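Local coordinates for protein esterase YbfF (Escherichia coli, PDB 3BF7) that probably hydrolyses ester or thioester bonds, as an alpha/beta-hydrolase-fold esterase whose substrate-binding crevice is generated by the arrangement of its domains, at residues K240-A243 with V244-I248; V61-Y64 with P65-A68; N154-G157 with V158-L162; V117-H120 with V121-D125. The protein carries 1 engineered substitution. All coordinates share one frame; numbering follows the deposited sequence.

Interaction 1. Residues K240-A243 with V244-I248; sequences KPDA and VLRAI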
loop_
_atom_site.group_PDB
_atom_site.type_symbol
_atom_site.label_atom_id
_atom_site.label_comp_id
_atom_site.label_asym_id
_atom_site.label_seq_id
_atom_site.Cartn_x
_atom_site.Cartn_y
_atom_site.Cartn_z
ATOM N N LYS A 240 14.399 -0.007 -4.902
ATOM C CA LYS A 240 14.969 -1.234 -5.452
ATOM C C LYS A 240 13.881 -2.115 -6.053
ATOM O O LYS A 240 13.660 -3.230 -5.587
ATOM C CB LYS A 240 15.674 -2.022 -4.346
ATOM C CG LYS A 240 16.785 -1.283 -3.614
ATOM C CD LYS A 240 17.997 -1.066 -4.501
ATOM C CE LYS A 240 19.223 -0.708 -3.673
ATOM N NZ LYS A 240 18.998 0.488 -2.820
ATOM N N PRO A 241 13.195 -1.633 -7.100
ATOM C CA PRO A 241 12.133 -2.430 -7.718
ATOM C C PRO A 241 12.572 -3.808 -8.206
ATOM O O PRO A 241 11.827 -4.777 -8.082
ATOM C CB PRO A 241 11.642 -1.531 -8.852
ATOM C CG PRO A 241 12.854 -0.731 -9.202
ATOM C CD PRO A 241 13.414 -0.383 -7.848
ATOM N N ASP A 242 13.780 -3.900 -8.756
ATOM C CA ASP A 242 14.276 -5.181 -9.249
ATOM C C ASP A 242 14.391 -6.203 -8.122
ATOM O O ASP A 242 13.954 -7.344 -8.263
ATOM C CB ASP A 242 15.635 -4.995 -9.935
ATOM C CG ASP A 242 16.689 -4.433 -9.001
ATOM O OD1 ASP A 242 16.437 -3.384 -8.366
ATOM O OD2 ASP A 242 17.777 -5.035 -8.907
ATOM N N ALA A 243 14.976 -5.794 -7.000
ATOM C CA ALA A 243 15.131 -6.690 -5.863
ATOM C C ALA A 243 13.764 -7.106 -5.326
ATOM O O ALA A 243 13.562 -8.252 -4.935
ATOM C CB ALA A 243 15.942 -6.012 -4.768
ATOM N N VAL A 244 12.823 -6.167 -5.306
ATOM C CA VAL A 244 11.485 -6.470 -4.820
ATOM C C VAL A 244 10.819 -7.479 -5.754
ATOM O O VAL A 244 10.211 -8.447 -5.296
ATOM C CB VAL A 244 10.626 -5.186 -4.721
ATOM C CG1 VAL A 244 9.176 -5.539 -4.410
ATOM C CG2 VAL A 244 11.181 -4.287 -3.627
ATOM N N LEU A 245 10.947 -7.263 -7.061
ATOM C CA LEU A 245 10.354 -8.176 -8.030
ATOM C C LEU A 245 10.984 -9.566 -7.985
ATOM O O LEU A 245 10.289 -10.562 -8.163
ATOM C CB LEU A 245 10.439 -7.589 -9.442
ATOM C CG LEU A 245 9.416 -6.482 -9.714
ATOM C CD1 LEU A 245 9.802 -5.728 -10.972
ATOM C CD2 LEU A 245 8.018 -7.081 -9.840
ATOM N N ARG A 246 12.289 -9.645 -7.742
ATOM C CA ARG A 246 12.930 -10.954 -7.655
ATOM C C ARG A 246 12.331 -11.726 -6.478
ATOM O O ARG A 246 12.061 -12.924 -6.579
ATOM C CB ARG A 246 14.447 -10.817 -7.466
ATOM C CG ARG A 246 15.193 -10.310 -8.697
ATOM C CD ARG A 246 16.678 -10.661 -8.634
ATOM N NE ARG A 246 17.353 -10.037 -7.500
ATOM C CZ ARG A 246 17.807 -8.787 -7.484
ATOM N NH1 ARG A 246 17.670 -8.008 -8.548
ATOM N NH2 ARG A 246 18.393 -8.311 -6.393
ATOM N N ALA A 247 12.115 -11.031 -5.363
ATOM C CA ALA A 247 11.542 -11.662 -4.179
ATOM C C ALA A 247 10.100 -12.082 -4.445
ATOM O O ALA A 247 9.685 -13.184 -4.088
ATOM C CB ALA A 247 11.604 -10.703 -2.993
ATOM N N ILE A 248 9.335 -11.201 -5.077
ATOM C CA ILE A 248 7.945 -11.502 -5.387
ATOM C C ILE A 248 7.826 -12.723 -6.291
ATOM O O ILE A 248 7.072 -13.647 -5.994
ATOM C CB ILE A 248 7.249 -10.288 -6.062
ATOM C CG1 ILE A 248 7.057 -9.167 -5.035
ATOM C CG2 ILE A 248 5.907 -10.708 -6.660
ATOM C CD1 ILE A 248 6.531 -7.875 -5.625
#

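Interaction 2. Residues V61-Y64 with P65-A68; sequences VMNY and PAMA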
loop_
_atom_site.group_PDB
_atom_site.type_symbol
_atom_site.label_atom_id
_atom_site.label_comp_id
_atom_site.label_asym_id
_atom_site.label_seq_id
_atom_site.Cartn_x
_atom_site.Cartn_y
_atom_site.Cartn_z
ATOM N N VAL A 61 -14.987 7.088 7.467
ATOM C CA VAL A 61 -14.470 5.908 8.156
ATOM C C VAL A 61 -13.207 5.384 7.485
ATOM O O VAL A 61 -13.164 5.178 6.264
ATOM C CB VAL A 61 -15.518 4.773 8.177
ATOM C CG1 VAL A 61 -14.917 3.512 8.797
ATOM C CG2 VAL A 61 -16.737 5.215 8.974
ATOM N N MET A 62 -12.173 5.175 8.289
ATOM C CA MET A 62 -10.911 4.676 7.780
ATOM C C MET A 62 -10.310 3.660 8.756
ATOM O O MET A 62 -9.568 4.028 9.665
ATOM C CB MET A 62 -9.951 5.852 7.573
ATOM C CG MET A 62 -8.792 5.561 6.650
ATOM S SD MET A 62 -9.314 5.300 4.946
ATOM C CE MET A 62 -7.701 5.208 4.151
ATOM N N ASN A 63 -10.664 2.389 8.582
ATOM C CA ASN A 63 -10.133 1.312 9.412
ATOM C C ASN A 63 -9.861 0.130 8.492
ATOM O O ASN A 63 -10.327 0.104 7.350
ATOM C CB ASN A 63 -11.095 0.941 10.556
ATOM C CG ASN A 63 -12.442 0.452 10.070
ATOM O OD1 ASN A 63 -12.552 -0.598 9.439
ATOM N ND2 ASN A 63 -13.485 1.212 10.377
ATOM N N TYR A 64 -9.108 -0.851 8.970
ATOM C CA TYR A 64 -8.761 -1.958 8.104
ATOM C C TYR A 64 -9.878 -2.909 7.694
ATOM O O TYR A 64 -9.871 -3.405 6.569
ATOM C CB TYR A 64 -7.520 -2.654 8.667
ATOM C CG TYR A 64 -6.325 -1.736 8.495
ATOM C CD1 TYR A 64 -5.897 -1.368 7.217
ATOM C CD2 TYR A 64 -5.702 -1.139 9.592
ATOM C CE1 TYR A 64 -4.893 -0.430 7.032
ATOM C CE2 TYR A 64 -4.692 -0.192 9.416
ATOM C CZ TYR A 64 -4.296 0.157 8.131
ATOM O OH TYR A 64 -3.310 1.095 7.930
ATOM N N PRO A 65 -10.848 -3.184 8.580
ATOM C CA PRO A 65 -11.904 -4.086 8.107
ATOM C C PRO A 65 -12.628 -3.417 6.930
ATOM O O PRO A 65 -13.016 -4.074 5.967
ATOM C CB PRO A 65 -12.796 -4.239 9.335
ATOM C CG PRO A 65 -11.796 -4.220 10.449
ATOM C CD PRO A 65 -10.881 -3.069 10.052
ATOM N N ALA A 66 -12.791 -2.099 7.014
ATOM C CA ALA A 66 -13.459 -1.336 5.963
ATOM C C ALA A 66 -12.661 -1.387 4.661
ATOM O O ALA A 66 -13.227 -1.590 3.584
ATOM C CB ALA A 66 -13.651 0.112 6.404
ATOM N N MET A 67 -11.347 -1.202 4.760
ATOM C CA MET A 67 -10.493 -1.242 3.581
ATOM C C MET A 67 -10.466 -2.652 2.991
ATOM O O MET A 67 -10.388 -2.818 1.776
ATOM C CB MET A 67 -9.081 -0.764 3.930
ATOM C CG MET A 67 -9.001 0.746 4.138
ATOM S SD MET A 67 -7.331 1.378 4.418
ATOM C CE MET A 67 -7.407 1.777 6.158
ATOM N N ALA A 68 -10.541 -3.663 3.850
ATOM C CA ALA A 68 -10.549 -5.047 3.383
ATOM C C ALA A 68 -11.852 -5.304 2.625
ATOM O O ALA A 68 -11.852 -5.923 1.563
ATOM C CB ALA A 68 -10.425 -6.003 4.565
#

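Interaction 3. Residues N154-G157 with V158-L162; sequences NEEG and VIQFL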
loop_
_atom_site.group_PDB
_atom_site.type_symbol
_atom_site.label_atom_id
_atom_site.label_comp_id
_atom_site.label_asym_id
_atom_site.label_seq_id
_atom_site.Cartn_x
_atom_site.Cartn_y
_atom_site.Cartn_z
ATOM N N ASN A 154 12.803 17.407 4.280
ATOM C CA ASN A 154 14.101 17.415 3.623
ATOM C C ASN A 154 14.380 16.153 2.820
ATOM O O ASN A 154 15.496 15.938 2.349
ATOM C CB ASN A 154 15.212 17.665 4.643
ATOM C CG ASN A 154 15.218 19.096 5.143
ATOM O OD1 ASN A 154 14.407 19.478 5.986
ATOM N ND2 ASN A 154 16.118 19.906 4.600
ATOM N N GLU A 155 13.356 15.320 2.666
ATOM C CA GLU A 155 13.469 14.094 1.885
ATOM C C GLU A 155 12.782 14.360 0.550
ATOM O O GLU A 155 11.556 14.292 0.448
ATOM C CB GLU A 155 12.784 12.928 2.606
ATOM C CG GLU A 155 13.667 12.178 3.602
ATOM C CD GLU A 155 14.091 13.016 4.797
ATOM O OE1 GLU A 155 14.823 12.486 5.658
ATOM O OE2 GLU A 155 13.697 14.198 4.881
ATOM N N GLU A 156 13.575 14.676 -0.470
ATOM C CA GLU A 156 13.035 14.982 -1.790
ATOM C C GLU A 156 12.162 13.861 -2.354
ATOM O O GLU A 156 11.161 14.126 -3.018
ATOM C CB GLU A 156 14.173 15.296 -2.767
ATOM C CG GLU A 156 13.699 15.784 -4.130
ATOM C CD GLU A 156 13.016 17.141 -4.071
ATOM O OE1 GLU A 156 12.361 17.519 -5.064
ATOM O OE2 GLU A 156 13.139 17.836 -3.040
ATOM N N GLY A 157 12.541 12.615 -2.090
ATOM C CA GLY A 157 11.763 11.492 -2.584
ATOM C C GLY A 157 10.352 11.488 -2.026
ATOM O O GLY A 157 9.389 11.195 -2.740
ATOM N N VAL A 158 10.225 11.809 -0.744
ATOM C CA VAL A 158 8.920 11.849 -0.100
ATOM C C VAL A 158 8.095 12.985 -0.693
ATOM O O VAL A 158 6.906 12.827 -0.974
ATOM C CB VAL A 158 9.060 12.051 1.425
ATOM C CG1 VAL A 158 7.687 12.203 2.060
ATOM C CG2 VAL A 158 9.791 10.865 2.040
ATOM N N ILE A 159 8.731 14.134 -0.891
ATOM C CA ILE A 159 8.044 15.281 -1.463
ATOM C C ILE A 159 7.485 14.948 -2.846
ATOM O O ILE A 159 6.320 15.223 -3.130
ATOM C CB ILE A 159 8.993 16.497 -1.567
ATOM C CG1 ILE A 159 9.343 16.994 -0.161
ATOM C CG2 ILE A 159 8.342 17.605 -2.383
ATOM C CD1 ILE A 159 10.378 18.105 -0.135
ATOM N N GLN A 160 8.308 14.348 -3.700
ATOM C CA GLN A 160 7.856 14.004 -5.045
ATOM C C GLN A 160 6.750 12.956 -5.027
ATOM O O GLN A 160 5.838 13.000 -5.851
ATOM C CB GLN A 160 9.039 13.533 -5.895
ATOM C CG GLN A 160 10.078 14.626 -6.124
ATOM C CD GLN A 160 9.507 15.844 -6.834
ATOM O OE1 GLN A 160 9.946 16.972 -6.608
ATOM N NE2 GLN A 160 8.534 15.618 -7.709
ATOM N N PHE A 161 6.828 12.018 -4.089
ATOM C CA PHE A 161 5.809 10.983 -3.953
ATOM C C PHE A 161 4.472 11.647 -3.627
ATOM O O PHE A 161 3.455 11.367 -4.262
ATOM C CB PHE A 161 6.211 10.011 -2.838
ATOM C CG PHE A 161 5.060 9.249 -2.247
ATOM C CD1 PHE A 161 4.353 8.313 -2.999
ATOM C CD2 PHE A 161 4.677 9.475 -0.929
ATOM C CE1 PHE A 161 3.281 7.618 -2.441
ATOM C CE2 PHE A 161 3.609 8.785 -0.363
ATOM C CZ PHE A 161 2.910 7.854 -1.123
ATOM N N LEU A 162 4.480 12.536 -2.640
ATOM C CA LEU A 162 3.264 13.234 -2.246
ATOM C C LEU A 162 2.697 14.066 -3.390
ATOM O O LEU A 162 1.486 14.092 -3.606
ATOM C CB LEU A 162 3.546 14.138 -1.042
ATOM C CG LEU A 162 3.933 13.413 0.251
ATOM C CD1 LEU A 162 4.396 14.424 1.286
ATOM C CD2 LEU A 162 2.751 12.606 0.770
#

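Interaction 4. Residues V117-H120 with V121-D125; sequences VDYH and VRRHD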
loop_
_atom_site.group_PDB
_atom_site.type_symbol
_atom_site.label_atom_id
_atom_site.label_comp_id
_atom_site.label_asym_id
_atom_site.label_seq_id
_atom_site.Cartn_x
_atom_site.Cartn_y
_atom_site.Cartn_z
ATOM N N VAL A 117 0.855 -4.641 13.138
ATOM C CA VAL A 117 0.969 -4.110 14.484
ATOM C C VAL A 117 0.539 -2.652 14.548
ATOM O O VAL A 117 0.532 -1.948 13.538
ATOM C CB VAL A 117 2.438 -4.160 14.982
ATOM C CG1 VAL A 117 2.944 -5.594 14.993
ATOM C CG2 VAL A 117 3.324 -3.278 14.094
ATOM N N ASP A 118 0.174 -2.220 15.750
ATOM C CA ASP A 118 -0.180 -0.827 16.002
ATOM C C ASP A 118 1.175 -0.218 16.374
ATOM O O ASP A 118 1.762 -0.581 17.396
ATOM C CB ASP A 118 -1.133 -0.731 17.194
ATOM C CG ASP A 118 -1.582 0.692 17.480
ATOM O OD1 ASP A 118 -0.899 1.648 17.053
ATOM O OD2 ASP A 118 -2.623 0.852 18.153
ATOM N N TYR A 119 1.683 0.692 15.552
ATOM C CA TYR A 119 2.987 1.285 15.830
ATOM C C TYR A 119 2.997 2.270 16.996
ATOM O O TYR A 119 4.059 2.607 17.515
ATOM C CB TYR A 119 3.544 1.931 14.561
ATOM C CG TYR A 119 3.929 0.917 13.504
ATOM C CD1 TYR A 119 5.112 0.182 13.611
ATOM C CD2 TYR A 119 3.110 0.685 12.403
ATOM C CE1 TYR A 119 5.467 -0.759 12.641
ATOM C CE2 TYR A 119 3.454 -0.251 11.431
ATOM C CZ TYR A 119 4.632 -0.965 11.553
ATOM O OH TYR A 119 4.975 -1.874 10.575
ATOM N N HIS A 120 1.819 2.729 17.404
ATOM C CA HIS A 120 1.701 3.633 18.547
ATOM C C HIS A 120 2.607 4.860 18.515
ATOM O O HIS A 120 3.193 5.230 19.537
ATOM C CB HIS A 120 1.970 2.866 19.851
ATOM C CG HIS A 120 0.906 1.876 20.210
ATOM N ND1 HIS A 120 -0.390 2.247 20.499
ATOM C CD2 HIS A 120 0.951 0.530 20.351
ATOM C CE1 HIS A 120 -1.096 1.173 20.803
ATOM N NE2 HIS A 120 -0.306 0.118 20.720
ATOM N N VAL A 121 2.729 5.482 17.349
ATOM C CA VAL A 121 3.543 6.685 17.203
ATOM C C VAL A 121 2.936 7.560 16.121
ATOM O O VAL A 121 2.120 7.098 15.321
ATOM C CB VAL A 121 5.005 6.375 16.763
ATOM C CG1 VAL A 121 5.733 5.596 17.843
ATOM C CG2 VAL A 121 5.005 5.615 15.439
ATOM N N ARG A 122 3.310 8.835 16.116
ATOM C CA ARG A 122 2.867 9.745 15.071
ATOM C C ARG A 122 4.113 9.912 14.210
ATOM O O ARG A 122 5.156 10.357 14.693
ATOM C CB ARG A 122 2.415 11.087 15.646
ATOM C CG ARG A 122 1.124 10.997 16.453
ATOM C CD ARG A 122 0.499 12.366 16.665
ATOM N NE ARG A 122 -0.050 12.929 15.432
ATOM C CZ ARG A 122 -1.262 12.661 14.949
ATOM N NH1 ARG A 122 -2.072 11.831 15.591
ATOM N NH2 ARG A 122 -1.666 13.233 13.824
ATOM N N ARG A 123 4.008 9.528 12.943
ATOM C CA ARG A 123 5.135 9.590 12.016
ATOM C C ARG A 123 4.923 10.508 10.824
ATOM O O ARG A 123 5.785 10.572 9.944
ATOM C CB ARG A 123 5.448 8.190 11.469
ATOM C CG ARG A 123 6.437 7.385 12.283
ATOM C CD ARG A 123 6.956 6.201 11.480
ATOM N NE ARG A 123 5.957 5.153 11.301
ATOM C CZ ARG A 123 6.101 3.911 11.752
ATOM N NH1 ARG A 123 7.200 3.570 12.407
ATOM N NH2 ARG A 123 5.154 3.008 11.546
ATOM N N HIS A 124 3.802 11.220 10.784
ATOM C CA HIS A 124 3.508 12.069 9.638
ATOM C C HIS A 124 3.122 13.503 9.946
ATOM O O HIS A 124 2.591 14.187 9.077
ATOM C CB HIS A 124 2.387 11.440 8.799
ATOM C CG HIS A 124 2.729 10.095 8.244
ATOM N ND1 HIS A 124 2.702 8.944 9.001
ATOM C CD2 HIS A 124 3.134 9.721 7.006
ATOM C CE1 HIS A 124 3.074 7.920 8.254
ATOM N NE2 HIS A 124 3.343 8.365 7.039
ATOM N N ASP A 125 3.391 13.982 11.152
ATOM C CA ASP A 125 2.990 15.344 11.473
ATOM C C ASP A 125 3.596 16.408 10.571
ATOM O O ASP A 125 2.910 17.353 10.183
ATOM C CB ASP A 125 3.300 15.672 12.930
ATOM C CG ASP A 125 2.352 14.990 13.898
ATOM O OD1 ASP A 125 1.396 14.311 13.449
ATOM O OD2 ASP A 125 2.563 15.145 15.119
#

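Interaction 1. Residues K240-A243 with V244-I248
Val-244, Leu-245, Arg-246 and Ala-247 each donate a backbone N-H to the carbonyl four residues back, on Lys-240, Pro-241, Asp-242 and Ala-243, and so wind the first turns of helix 241-253. Lys-240 is the N-cap. It is also the first residue to leave helical angles after the preceding helix 236-239, so the chain breaks here and restarts. Pro-241 suits the first helical place, because its ring nitrogen has no N-H to offer. Its carbonyl takes Leu-245 N at 2.8 Å, and Leu-245 CG rests 3.4 Å from Pro-241 O.

One polar pair runs along the outer side. Arg-246 NH1 reaches Asp-242 OD2 at 3.0 Å, a hydrogen-bonded salt bridge. The oxygen is met from above the carboxylate plane, and the two flat groups stand 66° apart. A bend at chi3 (-62°) folds the arginine back along the helix, which lays one guanidinium face on Ala-243 CA. Ala-243 CB touches Arg-246 NH2 at 3.7 Å.

On the inner side Val-244 CG2 lies 3.3 Å from Lys-240 O. Val-244 also meets Leu-35 of helix 33-39 and Ile-201 of strand 198-201. An i to i+4 salt bridge on the exposed side and aliphatic residues on the buried side are typical of an amphipathic helix, here the C-terminal helix packed on the central sheet of an alpha/beta hydrolase.

Interaction 2. Residues V61-Y64 with P65-A68
Tyr-64 and Met-67 form the tight half of this contact. Their side chains run side by side, and Met-67 CE sits 3.5 Å from Tyr-64 CE1. Met-67 SD lies obliquely 4.9 Å from the ring centroid, a Met-aromatic contact. The bend of Met-67 at chi3 (-108°) turns the methyl to the tyrosine. Met-62 crosses Met-67 at about a right angle, with its CE 3.9 Å from Met-67 SD. Helix 90-101 covers Tyr-64 and Met-67, and Tyr-64 OH hydrogen-bonds to Ile-185 O.

Between the two halves lies the N-cap of helix 64-78, a helix of the alpha/beta hydrolase fold. Asn-63 OD1 accepts from Ala-66 N at 2.9 Å. The same OD1 lies close to Pro-65 CD, at 3.0 Å. Asn-63 O takes Met-67 N, the first i to i+4 bond of the helix. The side chain reaches the cap because CG stands between the backbone N and the carbonyl carbon (chi1 61°). A leucine in place of Asn-63 would probably leave Ala-66 N without its capping acceptor and fray the first turn.

The other half is looser and faces solvent. The Pro-65 ring is exposed there. Val-61, also exposed, reaches the helix by CG1, 4.3 Å from Ala-66 CB.

Interaction 3. Residues N154-G157 with V158-L162
Ile-159 leans back over the first turn of helix 156-163 and touches both Glu-155 and Glu-156. Its CB lies 3.5 Å from Glu-156 O. From there CG1 runs anti to the carbonyl carbon (chi1 -68°), which brings it 3.5 Å from Glu-155 O. The terminal CD1 is 4.0 Å from Glu-156 OE2. Beyond the turn the side chain packs on Met-149, Arg-150 and Leu-153.

The backbone below is regular. Glu-155 is the N-cap, and its carbonyl receives Ile-159 N and a weak bond from Val-158 N. Gln-160 N goes to Glu-156 O at 2.9 Å, and Phe-161 N to Gly-157 O at 3.0 Å. Val-158 CG2 meets Glu-155 CB at 3.7 Å.

Glu-156 bends at chi2 (67°), and its carboxylate comes forward beside the later residues. The salt bridge from OE1 to Arg-150 is its main tie. The Gln-160 side chain crosses that of Glu-156 at a slant, and its CG lies 3.3 Å from the backbone Glu-156 O. Replacing Glu-156 by an alanine would probably leave the Arg-150 charge without this mate and take away the carboxylate that CD1 of Ile-159 touches.

Val-158 and Leu-162 touch Ile-127 of helix 125-136, while Phe-161 meets the ring of Trp-235. This is the N-terminal turn of a short helix that probably belongs to the helical cap, consistent with a place beside the crevice, since Phe-161 lies near the probable Ser-His-Asp triad.

Interaction 4. Residues V117-H120 with V121-D125
Val-121, Tyr-119 and Arg-123 carry this contact in the loop between strand 106-112 and helix 125-136. Arg-123 lays its NH2 over one face of the Tyr-119 ring, 3.1 Å from Tyr-119 CG. Its CZ stands 4.4 Å from the ring centroid and 22° off the normal, a cation-pi contact. The guanidinium is not stacked flat, for the two planes are 62° apart. The kink at the CG-CD bond (chi3 -72°) turns the Arg-123 guanidinium toward the ring. Val-117 CG2 lies against the opposite face.

Val-121 fills the angle between them. Its CG2 is 4.1 Å from Tyr-119 CB and also lies over a face of the Arg-123 guanidinium. Its CG1 presses on His-120 O at 3.1 Å.

The bend itself is an Asx turn, in which His-120 N donates to Asp-118 OD1 at 2.9 Å. His-120 takes a left-handed backbone conformation, with positive phi and psi.

Tyr-119 OH hydrogen-bonds to Tyr-208 O and Ala-115 N, so the ring is fixed at its far end. Arg-123 makes a second cation-pi contact, with Tyr-208. The positive charge is therefore probably steadied by aromatic faces, and the edge-to-face Tyr-119 and Tyr-208 rings would tie this loop to the segment around Tyr-208.

Overall arrangement
Along the chain the order is interaction 2, interaction 4, interaction 3, interaction 1. Interactions 1 and 2 sit on helices 241-253 and 64-78 of the alpha/beta hydrolase core. They lie on opposite sides of the chain's centre, about 28 Å apart between centres. Interaction 4 lies in the loop that leaves strand 106-112 for helix 125-136. Interaction 3 starts helix 156-163 further along the same excursion, before strand 198-201 returns to the sheet. Its nearest atoms are about 7 Å from those of interaction 4, and interaction 2 comes equally near to interaction 4. None of them touch. Interaction 4 thus neighbours both, probably where core and helical cap meet, consistent with a crevice made by domain arrangement.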